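Local coordinates for molybdopterin-guanine dinucleotide biosynthesis protein B (Escherichia coli, PDB 1NP6), which binds GTP, hydrolyses it weakly and may act as an adapter protein in the making and use of the molybdopterin guanine dinucleotide cofactor, at the interface of chains A and B. Residues are numbered along the deposited sequence; one frame, centred on the assembly and turned at random. Chains: chain A/B, Molybdopterin-guanine dinucleotide biosynthesis protein B.

Contact 1: the interface of chains A and B. Residues chain A 75, 96-97; chain B 91, 95.
A:Trp75 meets B:Arg95 through the outer corner of its six-membered ring. CH2 of A:Trp75 lies 3.9 Å from CG of B:Arg95; CB of that side chain is about as near. The contact is apolar and uses the aliphatic stem of the arginine. The indole and guanidinium planes stand 89° apart, so the charged group does not stack on the ring. At the far end of the arginine, NH2 of B:Arg95 comes within 3.0 Å of the backbone O of A:Met96. That oxygen lies at the edge of the guanidinium, in its plane, but the N-H points away and the pair is not a hydrogen bond. A:Asp97 sends its carboxylate OD2 to the ring atom CZ of B:Phe91, 3.9 Å away. The two side chains cross at about a right angle.

Behind this first layer, B:Phe91 supports the arginine within its own helix. CD of B:Arg95 rests 3.6 Å above the phenyl plane of B:Phe91, toward the rim. Bends at chi2 (-48°) and chi3 (-68°) fold the arginine over this face and carry its tip toward A:Met96. The site belongs to the homodimer interface. Helix 89-95 of chain B faces strand 74-80 and the loop at residues 96-97 of chain A.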
ATOM      1  N   TRP A  75      -6.816   1.990  -4.286  1.00 34.10           N
ATOM      2  CA  TRP A  75      -6.561   0.867  -3.366  1.00 35.67           C
ATOM      3  C   TRP A  75      -5.241   1.023  -2.583  1.00 28.14           C
ATOM      4  O   TRP A  75      -4.320   1.721  -3.033  1.00 28.75           O
ATOM      5  CB  TRP A  75      -6.649  -0.500  -4.083  1.00 35.18           C
ATOM      6  CG  TRP A  75      -5.575  -0.749  -5.119  1.00 39.97           C
ATOM      7  CD1 TRP A  75      -5.599  -0.358  -6.440  1.00 30.22           C
ATOM      8  CD2 TRP A  75      -4.330  -1.452  -4.936  1.00 31.81           C
ATOM      9  NE1 TRP A  75      -4.452  -0.767  -7.076  1.00 29.24           N
ATOM     10  CE2 TRP A  75      -3.654  -1.444  -6.186  1.00 32.31           C
ATOM     11  CE3 TRP A  75      -3.712  -2.095  -3.846  1.00 31.82           C
ATOM     12  CZ2 TRP A  75      -2.384  -2.026  -6.367  1.00 30.17           C
ATOM     13  CZ3 TRP A  75      -2.449  -2.698  -4.036  1.00 28.02           C
ATOM     14  CH2 TRP A  75      -1.803  -2.655  -5.289  1.00 31.45           C
ATOM     15  N   MET A  96       5.902  -0.689  -5.962  1.00 24.12           N
ATOM     16  CA  MET A  96       5.067   0.156  -6.810  1.00 36.80           C
ATOM     17  C   MET A  96       4.918  -0.589  -8.146  1.00 31.21           C
ATOM     18  O   MET A  96       5.758  -1.432  -8.474  1.00 32.13           O
ATOM     19  CB  MET A  96       5.717   1.538  -7.024  1.00 34.47           C
ATOM     20  CG  MET A  96       5.718   2.445  -5.773  1.00 40.86           C
ATOM     21  SD  MET A  96       6.440   4.077  -6.045  1.00 40.36           S
ATOM     22  CE  MET A  96       5.328   5.112  -5.165  1.00 42.17           C
ATOM     23  N   ASP A  97       3.843  -0.292  -8.867  1.00 37.59           N
ATOM     24  CA  ASP A  97       3.608  -0.800 -10.231  1.00 30.43           C
ATOM     25  C   ASP A  97       4.222   0.202 -11.220  1.00 23.98           C
ATOM     26  O   ASP A  97       3.607   1.204 -11.597  1.00 31.52           O
ATOM     27  CB  ASP A  97       2.112  -0.962 -10.459  1.00 34.31           C
ATOM     28  CG  ASP A  97       1.769  -1.476 -11.863  1.00 52.45           C
ATOM     29  OD1 ASP A  97       2.697  -1.810 -12.638  1.00 36.59           O
ATOM     30  OD2 ASP A  97       0.596  -1.571 -12.270  1.00 41.49           O
TER
ATOM     31  N   PHE B  91      -4.243 -10.212  -9.395  1.00 33.08           N
ATOM     32  CA  PHE B  91      -3.293  -9.109  -9.473  1.00 35.16           C
ATOM     33  C   PHE B  91      -3.034  -8.578  -8.055  1.00 33.09           C
ATOM     34  O   PHE B  91      -1.882  -8.444  -7.625  1.00 36.09           O
ATOM     35  CB  PHE B  91      -3.801  -7.983 -10.386  1.00 37.16           C
ATOM     36  CG  PHE B  91      -2.877  -6.771 -10.439  1.00 35.67           C
ATOM     37  CD1 PHE B  91      -1.672  -6.817 -11.145  1.00 38.39           C
ATOM     38  CD2 PHE B  91      -3.209  -5.604  -9.763  1.00 40.32           C
ATOM     39  CE1 PHE B  91      -0.816  -5.713 -11.173  1.00 49.77           C
ATOM     40  CE2 PHE B  91      -2.367  -4.494  -9.782  1.00 33.16           C
ATOM     41  CZ  PHE B  91      -1.167  -4.544 -10.481  1.00 35.56           C
ATOM     42  N   ARG B  95       0.561  -8.471  -5.600  1.00 27.01           N
ATOM     43  CA  ARG B  95       1.273  -7.272  -5.113  1.00 30.36           C
ATOM     44  C   ARG B  95       1.643  -7.407  -3.628  1.00 32.04           C
ATOM     45  O   ARG B  95       2.428  -6.604  -3.103  1.00 27.72           O
ATOM     46  CB  ARG B  95       0.471  -5.988  -5.337  1.00 32.31           C
ATOM     47  CG  ARG B  95      -0.027  -5.751  -6.794  1.00 35.89           C
ATOM     48  CD  ARG B  95       1.023  -5.939  -7.880  1.00 32.08           C
ATOM     49  NE  ARG B  95       2.073  -4.917  -7.846  1.00 34.94           N
ATOM     50  CZ  ARG B  95       3.222  -4.982  -8.510  1.00 43.84           C
ATOM     51  NH1 ARG B  95       3.491  -6.026  -9.288  1.00 45.39           N
ATOM     52  NH2 ARG B  95       4.109  -3.994  -8.403  1.00 37.45           N
TER

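Contact 2: the interface of chains A and B. Residues chain A 66, 91, 95; chain B 75, 97.
Polar contact comes from A:Gln66, whose side-chain amide pairs with the backbone of B:Asp97 through two hydrogen bonds. The backbone N of B:Asp97 donates to OE1 of A:Gln66 at 2.8 Å, in the plane of the glutamine carbonyl and on a lone pair. In return, NE2 of A:Gln66 donates to the backbone O of B:Asp97 at 3.0 Å. This bond is nearly straight, 163° at the hydrogen, though the donor is tilted from the plane of the accepting carbonyl. The chain of A:Gln66 is extended beyond CG (chi2 177°), which carries the amide across to chain B. Gripped at both ends, the amide has its flip state fixed. A leucine in place of A:Gln66 would probably leave the N and O of B:Asp97 without these partners and free the loop to shift.

Apolar packing is carried by B:Trp75 and A:Arg95. The CH2 corner of the B:Trp75 indole touches CG of A:Arg95 at 3.5 Å and CD at 3.7 Å. The indole and guanidinium planes are perpendicular. OD2 of B:Asp97 approaches ring atom CZ of A:Phe91 (3.9 Å), the side chains crossing at about a right angle.

Within chain A the arginine lies over the phenyl ring: NE of A:Arg95 sits 3.4 Å above the ring plane of A:Phe91, near its rim. A weak hydrogen bond from NE to the backbone O of A:Phe91 may help to hold it there.

In the fold, strand 66-70 and helix 89-95 of chain A meet strand 74-80 and the loop residue B:Asp97 of the partner.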
ATOM      1  N   GLN A  66      -0.301  -8.177   6.543  1.00 34.65           N
ATOM      2  CA  GLN A  66      -0.455  -7.448   5.280  1.00 30.54           C
ATOM      3  C   GLN A  66      -1.924  -7.396   4.930  1.00 21.08           C
ATOM      4  O   GLN A  66      -2.620  -8.423   4.960  1.00 23.06           O
ATOM      5  CB  GLN A  66       0.345  -8.123   4.151  1.00 41.39           C
ATOM      6  CG  GLN A  66       1.865  -7.946   4.276  1.00 33.77           C
ATOM      7  CD  GLN A  66       2.634  -8.677   3.194  1.00 42.56           C
ATOM      8  OE1 GLN A  66       2.521  -8.346   2.007  1.00 36.26           O
ATOM      9  NE2 GLN A  66       3.427  -9.669   3.595  1.00 33.61           N
ATOM     10  N   PHE A  91      13.891  -1.970  -2.531  1.00 35.02           N
ATOM     11  CA  PHE A  91      12.787  -2.896  -2.263  1.00 32.81           C
ATOM     12  C   PHE A  91      11.437  -2.155  -2.314  1.00 33.80           C
ATOM     13  O   PHE A  91      10.495  -2.621  -2.943  1.00 38.39           O
ATOM     14  CB  PHE A  91      12.945  -3.614  -0.918  1.00 33.67           C
ATOM     15  CG  PHE A  91      11.725  -4.391  -0.501  1.00 42.21           C
ATOM     16  CD1 PHE A  91      11.450  -5.631  -1.070  1.00 37.71           C
ATOM     17  CD2 PHE A  91      10.835  -3.872   0.441  1.00 42.54           C
ATOM     18  CE1 PHE A  91      10.318  -6.356  -0.705  1.00 40.53           C
ATOM     19  CE2 PHE A  91       9.691  -4.583   0.810  1.00 45.45           C
ATOM     20  CZ  PHE A  91       9.433  -5.834   0.235  1.00 41.36           C
ATOM     21  N   ARG A  95       7.821  -2.326  -4.920  1.00 36.85           N
ATOM     22  CA  ARG A  95       6.422  -2.580  -4.553  1.00 33.69           C
ATOM     23  C   ARG A  95       5.446  -1.826  -5.442  1.00 28.46           C
ATOM     24  O   ARG A  95       4.282  -2.224  -5.581  1.00 35.22           O
ATOM     25  CB  ARG A  95       6.122  -2.153  -3.107  1.00 32.95           C
ATOM     26  CG  ARG A  95       7.023  -2.740  -2.070  1.00 32.06           C
ATOM     27  CD  ARG A  95       6.930  -4.223  -1.924  1.00 38.12           C
ATOM     28  NE  ARG A  95       7.872  -4.911  -2.800  1.00 36.43           N
ATOM     29  CZ  ARG A  95       7.757  -6.178  -3.172  1.00 40.93           C
ATOM     30  NH1 ARG A  95       6.728  -6.918  -2.770  1.00 46.51           N
ATOM     31  NH2 ARG A  95       8.678  -6.716  -3.964  1.00 65.82           N
TER
ATOM     32  N   TRP B  75       4.506   0.506   6.830  1.00 35.24           N
ATOM     33  CA  TRP B  75       4.507   1.321   5.611  1.00 34.80           C
ATOM     34  C   TRP B  75       3.233   1.021   4.798  1.00 28.42           C
ATOM     35  O   TRP B  75       2.628  -0.039   4.977  1.00 26.86           O
ATOM     36  CB  TRP B  75       5.819   1.147   4.809  1.00 26.48           C
ATOM     37  CG  TRP B  75       6.109  -0.254   4.328  1.00 27.33           C
ATOM     38  CD1 TRP B  75       6.812  -1.228   4.985  1.00 33.86           C
ATOM     39  CD2 TRP B  75       5.694  -0.834   3.082  1.00 35.18           C
ATOM     40  NE1 TRP B  75       6.871  -2.366   4.221  1.00 32.50           N
ATOM     41  CE2 TRP B  75       6.190  -2.151   3.046  1.00 36.80           C
ATOM     42  CE3 TRP B  75       4.958  -0.364   1.984  1.00 42.19           C
ATOM     43  CZ2 TRP B  75       5.965  -3.012   1.964  1.00 30.93           C
ATOM     44  CZ3 TRP B  75       4.735  -1.218   0.910  1.00 51.32           C
ATOM     45  CH2 TRP B  75       5.239  -2.528   0.908  1.00 44.76           C
ATOM     46  N   ASP B  97       3.604  -9.315  -0.437  1.00 27.37           N
ATOM     47  CA  ASP B  97       4.892  -9.988  -0.257  1.00 34.22           C
ATOM     48  C   ASP B  97       4.619 -11.384   0.319  1.00 46.95           C
ATOM     49  O   ASP B  97       4.540 -11.567   1.551  1.00 29.06           O
ATOM     50  CB  ASP B  97       5.820  -9.156   0.663  1.00 38.75           C
ATOM     51  CG  ASP B  97       7.221  -9.768   0.829  1.00 57.55           C
ATOM     52  OD1 ASP B  97       7.522 -10.795   0.184  1.00 43.69           O
ATOM     53  OD2 ASP B  97       8.092  -9.282   1.598  1.00 46.50           O
TER

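Contact 3: the interface of chains A and B. Residues chain A 71, 73-74; chain B 45-46, 48, 60, 80.
An antiparallel beta bridge between the subunits, A:Arg74 with B:Glu80, frames this contact. The A:Arg74 side chain reaches a cluster of three acids on chain B, B:Asp46, B:Asp48 and B:Glu80. Its CG sits between the backbone N and the carbonyl carbon (chi1 59°), and a further turn at chi3 brings the guanidinium to them. NH2 of A:Arg74 makes a salt bridge and hydrogen bond to OD1 of B:Asp46 at 2.6 Å. It comes from above the carboxylate plane, and the bond is bent, 119° at the hydrogen. The same nitrogen forms a salt bridge to OD2 of B:Asp48. NH1 reaches OE2 of B:Glu80 in a salt bridge whose hydrogen bond is weak. The guanidinium is sandwiched, with CB of A:Gln73 over one face and the stacked B:Asp48 carboxylate over the other, planes 27° apart.

A second shell sets the acids. B:Arg60 points both terminal nitrogens at OD1 of B:Asp48, and its NH1 also meets the syn lone pair of OE1 of B:Glu80. The backbone N of B:Asp48 bonds OD1 of B:Asp46 from the face opposite A:Arg74. A water links OE1 of A:Gln73 to the backbone O of B:His45.

Strand 74-80 of chain A begins where the same strand of chain B ends. The loop holding B:Asp46 and B:Asp48 and helix 53-61 of chain B flank this junction.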
ATOM      1  N   SER A  71     -11.078   0.274  -3.040  1.00 34.66           N
ATOM      2  CA  SER A  71     -12.297   1.068  -3.222  1.00 33.27           C
ATOM      3  C   SER A  71     -12.410   1.529  -4.666  1.00 34.47           C
ATOM      4  O   SER A  71     -11.509   1.280  -5.465  1.00 39.59           O
ATOM      5  CB  SER A  71     -12.326   2.278  -2.284  1.00 25.57           C
ATOM      6  OG  SER A  71     -11.380   3.271  -2.669  1.00 36.42           O
ATOM      7  N   GLN A  73     -12.194   4.591  -5.897  1.00 40.36           N
ATOM      8  CA  GLN A  73     -11.281   5.690  -6.230  1.00 45.27           C
ATOM      9  C   GLN A  73      -9.803   5.282  -6.266  1.00 44.38           C
ATOM     10  O   GLN A  73      -8.988   5.933  -6.945  1.00 41.49           O
ATOM     11  CB  GLN A  73     -11.449   6.827  -5.204  1.00 44.50           C
ATOM     12  CG  GLN A  73     -12.778   7.596  -5.251  1.00 54.51           C
ATOM     13  CD  GLN A  73     -13.926   6.932  -4.480  1.00 60.70           C
ATOM     14  OE1 GLN A  73     -13.751   6.421  -3.358  1.00 49.75           O
ATOM     15  NE2 GLN A  73     -15.115   6.965  -5.076  1.00 56.92           N
ATOM     16  N   ARG A  74      -9.471   4.220  -5.519  1.00 37.38           N
ATOM     17  CA  ARG A  74      -8.086   3.873  -5.172  1.00 32.45           C
ATOM     18  C   ARG A  74      -8.001   2.599  -4.329  1.00 26.41           C
ATOM     19  O   ARG A  74      -9.003   2.166  -3.736  1.00 35.39           O
ATOM     20  CB  ARG A  74      -7.399   5.031  -4.436  1.00 33.36           C
ATOM     21  CG  ARG A  74      -8.069   5.463  -3.140  1.00 34.95           C
ATOM     22  CD  ARG A  74      -7.817   6.914  -2.816  1.00 40.91           C
ATOM     23  NE  ARG A  74      -9.037   7.469  -2.266  1.00 74.43           N
ATOM     24  CZ  ARG A  74      -9.639   8.559  -2.698  1.00 42.38           C
ATOM     25  NH1 ARG A  74      -9.136   9.282  -3.693  1.00 49.44           N
ATOM     26  NH2 ARG A  74     -10.757   8.935  -2.105  1.00 56.49           N
TER
ATOM     27  N   HIS B  45     -16.249   3.112   1.575  1.00 44.64           N
ATOM     28  CA  HIS B  45     -15.920   4.400   2.192  1.00 50.13           C
ATOM     29  C   HIS B  45     -14.792   5.162   1.457  1.00 43.44           C
ATOM     30  O   HIS B  45     -14.127   4.616   0.564  1.00 45.85           O
ATOM     31  CB  HIS B  45     -15.647   4.237   3.703  1.00 48.87           C
ATOM     32  N   ASP B  46     -14.596   6.419   1.840  1.00 39.71           N
ATOM     33  CA  ASP B  46     -13.561   7.285   1.259  1.00 41.34           C
ATOM     34  C   ASP B  46     -12.240   7.083   1.999  1.00 40.23           C
ATOM     35  O   ASP B  46     -12.082   7.550   3.122  1.00 37.18           O
ATOM     36  CB  ASP B  46     -14.018   8.752   1.328  1.00 42.50           C
ATOM     37  CG  ASP B  46     -13.035   9.734   0.686  1.00 38.53           C
ATOM     38  OD1 ASP B  46     -11.946   9.342   0.217  1.00 30.60           O
ATOM     39  OD2 ASP B  46     -13.281  10.953   0.622  1.00 41.41           O
ATOM     40  N   ASP B  48      -9.433   8.444   1.758  1.00 34.84           N
ATOM     41  CA  ASP B  48      -8.704   9.689   2.041  1.00 34.07           C
ATOM     42  C   ASP B  48      -8.858  10.150   3.497  1.00 36.68           C
ATOM     43  O   ASP B  48      -8.023  10.902   3.993  1.00 38.24           O
ATOM     44  CB  ASP B  48      -9.210  10.835   1.154  1.00 50.11           C
ATOM     45  CG  ASP B  48      -8.627  10.817  -0.259  1.00 41.91           C
ATOM     46  OD1 ASP B  48      -7.630  10.105  -0.536  1.00 42.67           O
ATOM     47  OD2 ASP B  48      -9.114  11.524  -1.154  1.00 45.50           O
ATOM     48  N   ARG B  60      -0.941  13.205  -3.383  1.00 38.38           N
ATOM     49  CA  ARG B  60      -1.805  12.612  -4.411  1.00 39.47           C
ATOM     50  C   ARG B  60      -2.723  13.691  -5.002  1.00 46.12           C
ATOM     51  O   ARG B  60      -3.004  13.680  -6.204  1.00 44.21           O
ATOM     52  CB  ARG B  60      -2.638  11.445  -3.838  1.00 37.35           C
ATOM     53  CG  ARG B  60      -1.866  10.133  -3.719  1.00 32.67           C
ATOM     54  CD  ARG B  60      -2.667   8.957  -3.147  1.00 33.09           C
ATOM     55  NE  ARG B  60      -3.059   9.197  -1.747  1.00 33.05           N
ATOM     56  CZ  ARG B  60      -4.303   9.484  -1.350  1.00 38.65           C
ATOM     57  NH1 ARG B  60      -5.293   9.549  -2.246  1.00 34.55           N
ATOM     58  NH2 ARG B  60      -4.562   9.720  -0.052  1.00 29.80           N
ATOM     59  N   GLU B  80      -3.799   5.449  -6.934  1.00 29.42           N
ATOM     60  CA  GLU B  80      -4.971   6.178  -7.423  1.00 35.09           C
ATOM     61  C   GLU B  80      -5.505   5.498  -8.704  1.00 41.80           C
ATOM     62  O   GLU B  80      -4.726   5.234  -9.626  1.00 42.31           O
ATOM     63  CB  GLU B  80      -4.586   7.646  -7.699  1.00 36.58           C
ATOM     64  CG  GLU B  80      -5.712   8.655  -7.538  1.00 54.45           C
ATOM     65  CD  GLU B  80      -6.001   9.061  -6.101  1.00 44.08           C
ATOM     66  OE1 GLU B  80      -5.454   8.458  -5.136  1.00 40.63           O
ATOM     67  OE2 GLU B  80      -6.805  10.003  -5.932  1.00 61.32           O
TER
HETATM   68  O   HOH W   1     -15.304   4.522  -1.721  1.00 48.36           O

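All three contacts belong to one two-fold symmetric interface of the homodimer. The C-alpha centres of contact 1 and contact 2 are about 10 Å apart, and the two are largely twins with the chains exchanged. Both use strand 74-80, helix 89-95 and the aspartate at position 97, two residues past the helix. The arginine at position 95 turns its end the opposite way at chi3 in the two copies. The C-alpha centre of contact 3 is about 14 Å from that of contact 1 and about 19 Å from that of contact 2. It shares strand 74-80 with them. Apolar packing, amide hydrogen bonds and salt bridges thus join the subunits around strand 74-80.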